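Transcriptional regulator (Pyrococcus horikoshii, PDB 1UDD) is an all-helical protein of the TenA/THI-4/PQQC family, a TenA homologue found here as a four-chain assembly. Local coordinates at residues Y49-S61 / L72-V84. Residues are numbered along the deposited sequence; the frame is centred on the assembly and turned at random.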
loop_
_atom_site.group_PDB
_atom_site.type_symbol
_atom_site.label_atom_id
_atom_site.label_comp_id
_atom_site.label_asym_id
_atom_site.label_seq_id
_atom_site.Cartn_x
_atom_site.Cartn_y
_atom_site.Cartn_z
ATOM N N TYR A 49 -2.128 20.355 -0.853
ATOM C CA TYR A 49 -0.694 20.110 -0.829
ATOM C C TYR A 49 -0.320 19.666 0.587
ATOM O O TYR A 49 0.431 18.706 0.778
ATOM C CB TYR A 49 0.041 21.406 -1.214
ATOM C CG TYR A 49 1.516 21.262 -1.564
ATOM C CD1 TYR A 49 2.074 22.010 -2.609
ATOM C CD2 TYR A 49 2.365 20.434 -0.826
ATOM C CE1 TYR A 49 3.437 21.942 -2.907
ATOM C CE2 TYR A 49 3.734 20.360 -1.118
ATOM C CZ TYR A 49 4.257 21.118 -2.158
ATOM O OH TYR A 49 5.605 21.079 -2.428
ATOM N N LEU A 50 -0.869 20.372 1.568
ATOM C CA LEU A 50 -0.636 20.103 2.981
ATOM C C LEU A 50 -1.081 18.677 3.317
ATOM O O LEU A 50 -0.349 17.918 3.970
ATOM C CB LEU A 50 -1.419 21.129 3.802
ATOM C CG LEU A 50 -1.424 21.117 5.326
ATOM C CD1 LEU A 50 -2.202 22.332 5.815
ATOM C CD2 LEU A 50 -2.049 19.838 5.854
ATOM N N VAL A 51 -2.285 18.323 2.874
ATOM C CA VAL A 51 -2.819 16.993 3.109
ATOM C C VAL A 51 -1.989 15.947 2.336
ATOM O O VAL A 51 -1.585 14.931 2.894
ATOM C CB VAL A 51 -4.325 16.908 2.674
ATOM C CG1 VAL A 51 -4.836 15.473 2.793
ATOM C CG2 VAL A 51 -5.175 17.823 3.552
ATOM N N GLY A 52 -1.717 16.215 1.063
ATOM C CA GLY A 52 -0.956 15.278 0.246
ATOM C C GLY A 52 0.445 14.986 0.766
ATOM O O GLY A 52 0.918 13.843 0.714
ATOM N N LEU A 53 1.125 16.021 1.246
ATOM C CA LEU A 53 2.469 15.852 1.789
ATOM C C LEU A 53 2.350 14.932 3.003
ATOM O O LEU A 53 3.189 14.066 3.236
ATOM C CB LEU A 53 3.031 17.206 2.209
ATOM C CG LEU A 53 4.545 17.377 2.351
ATOM C CD1 LEU A 53 5.206 17.144 0.997
ATOM C CD2 LEU A 53 4.863 18.798 2.860
ATOM N N THR A 54 1.291 15.132 3.776
ATOM C CA THR A 54 1.045 14.318 4.965
ATOM C C THR A 54 0.801 12.846 4.618
ATOM O O THR A 54 1.362 11.960 5.258
ATOM C CB THR A 54 -0.155 14.868 5.748
ATOM O OG1 THR A 54 0.144 16.206 6.162
ATOM C CG2 THR A 54 -0.438 14.031 6.972
ATOM N N ARG A 55 -0.026 12.584 3.605
ATOM C CA ARG A 55 -0.313 11.208 3.204
ATOM C C ARG A 55 0.942 10.486 2.777
ATOM O O ARG A 55 1.156 9.332 3.152
ATOM C CB ARG A 55 -1.297 11.138 2.023
ATOM C CG ARG A 55 -2.738 11.406 2.374
ATOM C CD ARG A 55 -3.682 11.236 1.160
ATOM N NE ARG A 55 -4.898 11.991 1.419
ATOM C CZ ARG A 55 -5.811 11.621 2.301
ATOM N NH1 ARG A 55 -5.646 10.493 2.975
ATOM N NH2 ARG A 55 -6.843 12.416 2.564
ATOM N N ALA A 56 1.768 11.152 1.973
ATOM C CA ALA A 56 2.983 10.506 1.489
ATOM C C ALA A 56 3.943 10.230 2.650
ATOM O O ALA A 56 4.559 9.159 2.710
ATOM C CB ALA A 56 3.655 11.367 0.395
ATOM N N LEU A 57 4.053 11.175 3.583
ATOM C CA LEU A 57 4.930 10.963 4.726
ATOM C C LEU A 57 4.454 9.787 5.562
ATOM O O LEU A 57 5.273 9.015 6.071
ATOM C CB LEU A 57 5.006 12.213 5.601
ATOM C CG LEU A 57 5.896 13.314 5.002
ATOM C CD1 LEU A 57 5.669 14.642 5.738
ATOM C CD2 LEU A 57 7.342 12.885 5.068
ATOM N N ALA A 58 3.130 9.643 5.691
ATOM C CA ALA A 58 2.583 8.547 6.480
ATOM C C ALA A 58 2.973 7.204 5.836
ATOM O O ALA A 58 3.422 6.295 6.523
ATOM C CB ALA A 58 1.054 8.671 6.583
ATOM N N VAL A 59 2.802 7.078 4.524
ATOM C CA VAL A 59 3.172 5.823 3.861
ATOM C C VAL A 59 4.678 5.544 4.026
ATOM O O VAL A 59 5.079 4.433 4.383
ATOM C CB VAL A 59 2.821 5.846 2.362
ATOM C CG1 VAL A 59 3.343 4.587 1.698
ATOM C CG2 VAL A 59 1.315 5.962 2.186
ATOM N N ILE A 60 5.516 6.541 3.775
ATOM C CA ILE A 60 6.953 6.331 3.949
ATOM C C ILE A 60 7.223 5.861 5.386
ATOM O O ILE A 60 7.942 4.879 5.615
ATOM C CB ILE A 60 7.756 7.619 3.682
ATOM C CG1 ILE A 60 7.610 8.023 2.216
ATOM C CG2 ILE A 60 9.238 7.396 4.036
ATOM C CD1 ILE A 60 8.330 9.302 1.873
ATOM N N SER A 61 6.610 6.526 6.356
ATOM C CA SER A 61 6.835 6.137 7.747
ATOM C C SER A 61 6.353 4.714 8.032
ATOM O O SER A 61 6.990 3.967 8.787
ATOM C CB SER A 61 6.146 7.110 8.702
ATOM O OG SER A 61 4.778 6.799 8.817
ATOM N N LEU A 72 9.834 10.384 10.932
ATOM C CA LEU A 72 8.935 10.689 9.818
ATOM C C LEU A 72 7.471 10.906 10.204
ATOM O O LEU A 72 6.805 11.795 9.650
ATOM C CB LEU A 72 9.047 9.601 8.745
ATOM C CG LEU A 72 10.000 9.854 7.565
ATOM C CD1 LEU A 72 11.058 10.886 7.917
ATOM C CD2 LEU A 72 10.639 8.530 7.138
ATOM N N ILE A 73 6.955 10.115 11.142
ATOM C CA ILE A 73 5.565 10.290 11.556
ATOM C C ILE A 73 5.413 11.652 12.264
ATOM O O ILE A 73 4.362 12.286 12.183
ATOM C CB ILE A 73 5.114 9.142 12.491
ATOM C CG1 ILE A 73 3.591 9.124 12.615
ATOM C CG2 ILE A 73 5.721 9.310 13.859
ATOM C CD1 ILE A 73 2.862 8.745 11.318
ATOM N N GLU A 74 6.472 12.099 12.938
ATOM C CA GLU A 74 6.475 13.383 13.649
ATOM C C GLU A 74 6.326 14.522 12.654
ATOM O O GLU A 74 5.616 15.510 12.898
ATOM C CB GLU A 74 7.793 13.573 14.402
ATOM C CG GLU A 74 7.936 14.938 15.109
ATOM C CD GLU A 74 7.025 15.055 16.333
ATOM O OE1 GLU A 74 6.790 14.018 16.983
ATOM O OE2 GLU A 74 6.558 16.172 16.655
ATOM N N LEU A 75 7.020 14.373 11.529
ATOM C CA LEU A 75 7.002 15.349 10.453
ATOM C C LEU A 75 5.606 15.355 9.809
ATOM O O LEU A 75 5.069 16.414 9.451
ATOM C CB LEU A 75 8.069 14.961 9.425
ATOM C CG LEU A 75 8.579 15.951 8.381
ATOM C CD1 LEU A 75 9.115 17.207 9.067
ATOM C CD2 LEU A 75 9.689 15.275 7.567
ATOM N N ALA A 76 5.022 14.168 9.666
ATOM C CA ALA A 76 3.694 14.053 9.071
ATOM C C ALA A 76 2.691 14.691 10.024
ATOM O O ALA A 76 1.780 15.396 9.597
ATOM C CB ALA A 76 3.339 12.591 8.845
ATOM N N ARG A 77 2.879 14.433 11.317
ATOM C CA ARG A 77 2.008 14.951 12.372
ATOM C C ARG A 77 2.049 16.484 12.403
ATOM O O ARG A 77 1.013 17.133 12.469
ATOM C CB ARG A 77 2.436 14.357 13.723
ATOM C CG ARG A 77 1.632 14.824 14.923
ATOM C CD ARG A 77 2.279 16.044 15.549
ATOM N NE ARG A 77 1.598 16.461 16.767
ATOM C CZ ARG A 77 2.067 17.384 17.600
ATOM N NH1 ARG A 77 3.221 17.988 17.345
ATOM N NH2 ARG A 77 1.385 17.700 18.692
ATOM N N ASP A 78 3.248 17.054 12.324
ATOM C CA ASP A 78 3.399 18.499 12.320
ATOM C C ASP A 78 2.741 19.133 11.109
ATOM O O ASP A 78 2.219 20.242 11.201
ATOM C CB ASP A 78 4.869 18.881 12.349
ATOM C CG ASP A 78 5.511 18.597 13.683
ATOM O OD1 ASP A 78 4.790 18.196 14.624
ATOM O OD2 ASP A 78 6.738 18.780 13.788
ATOM N N GLU A 79 2.769 18.450 9.971
ATOM C CA GLU A 79 2.138 19.001 8.775
ATOM C C GLU A 79 0.664 19.247 9.024
ATOM O O GLU A 79 0.132 20.275 8.631
ATOM C CB GLU A 79 2.237 18.054 7.576
ATOM C CG GLU A 79 3.386 18.316 6.628
ATOM C CD GLU A 79 3.422 19.737 6.110
ATOM O OE1 GLU A 79 2.604 20.118 5.238
ATOM O OE2 GLU A 79 4.285 20.482 6.589
ATOM N N VAL A 80 -0.002 18.295 9.669
ATOM C CA VAL A 80 -1.436 18.424 9.908
ATOM C C VAL A 80 -1.866 18.971 11.256
ATOM O O VAL A 80 -3.030 18.902 11.605
ATOM C CB VAL A 80 -2.161 17.088 9.648
ATOM C CG1 VAL A 80 -2.258 16.851 8.159
ATOM C CG2 VAL A 80 -1.426 15.948 10.327
ATOM N N THR A 81 -0.937 19.526 12.015
ATOM C CA THR A 81 -1.305 20.095 13.302
ATOM C C THR A 81 -0.724 21.499 13.407
ATOM O O THR A 81 -1.414 22.487 13.159
ATOM C CB THR A 81 -0.804 19.220 14.471
ATOM O OG1 THR A 81 0.627 19.165 14.469
ATOM C CG2 THR A 81 -1.349 17.817 14.338
ATOM N N VAL A 82 0.549 21.585 13.758
ATOM C CA VAL A 82 1.232 22.865 13.874
ATOM C C VAL A 82 1.052 23.673 12.591
ATOM O O VAL A 82 0.694 24.847 12.640
ATOM C CB VAL A 82 2.743 22.664 14.101
ATOM C CG1 VAL A 82 3.424 24.005 14.263
ATOM C CG2 VAL A 82 2.985 21.775 15.314
ATOM N N GLU A 83 1.297 23.036 11.445
ATOM C CA GLU A 83 1.196 23.709 10.154
ATOM C C GLU A 83 -0.223 24.060 9.716
ATOM O O GLU A 83 -0.426 25.037 8.994
ATOM C CB GLU A 83 1.882 22.879 9.060
ATOM C CG GLU A 83 3.379 22.768 9.237
ATOM C CD GLU A 83 4.027 24.116 9.478
ATOM O OE1 GLU A 83 3.869 25.012 8.628
ATOM O OE2 GLU A 83 4.694 24.283 10.515
ATOM N N VAL A 84 -1.203 23.257 10.111
ATOM C CA VAL A 84 -2.577 23.582 9.767
ATOM C C VAL A 84 -2.933 24.840 10.573
ATOM O O VAL A 84 -3.644 25.724 10.085
ATOM C CB VAL A 84 -3.537 22.434 10.123
ATOM C CG1 VAL A 84 -4.960 22.959 10.215
ATOM C CG2 VAL A 84 -3.452 21.345 9.060
#
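Leu50 lays its forked end over the break between helices 68-79 and 82-93, where Val80 is the first residue to leave helical geometry. With CG anti to the backbone N (chi1 179°) and CD1 continuing the extended chain (chi2 175°), CD1 is carried to Val84 CG2, 3.6 Å away, the two side chains crossing at about a right angle; the CD2 branch turns to Glu79 O and Val80 CG1. One turn on, Thr54 OG1 donates to Leu50 O over 2.8 Å, reaching that carbonyl from the face opposite to Thr54 N, so two donors grip the oxygen. The same OG1 is pressed against Glu79 CB (3.1 Å) and Val80 CG1, which Thr54 CG2 touches as well. The segment axes run antiparallel at 162° and approach to 8.5 Å, the geometry of neighbouring helices in the all-helical bundle of the TenA family. The backbones are nearest at Thr54 and Ala76, CA to CA 4.9 Å, and the small Ala76 sets CB 3.7 Å from Leu57 CB; Leu57 CD1 goes on to Leu75 CG. Glu79, bent at chi2, crosses Leu53 at a slant, with OE1 3.5 Å from Leu53 CD2. At the far end Ile60 CG2 touches Leu72 CD2 at 3.6 Å, and Ser61 sets CB against Leu72 CB while its OG hydrogen-bonds to Ala58 O. Leu57 and Ile60 also reach Leu133 of helix 126-146, whereas Thr54 packs on Ile73 of a second subunit.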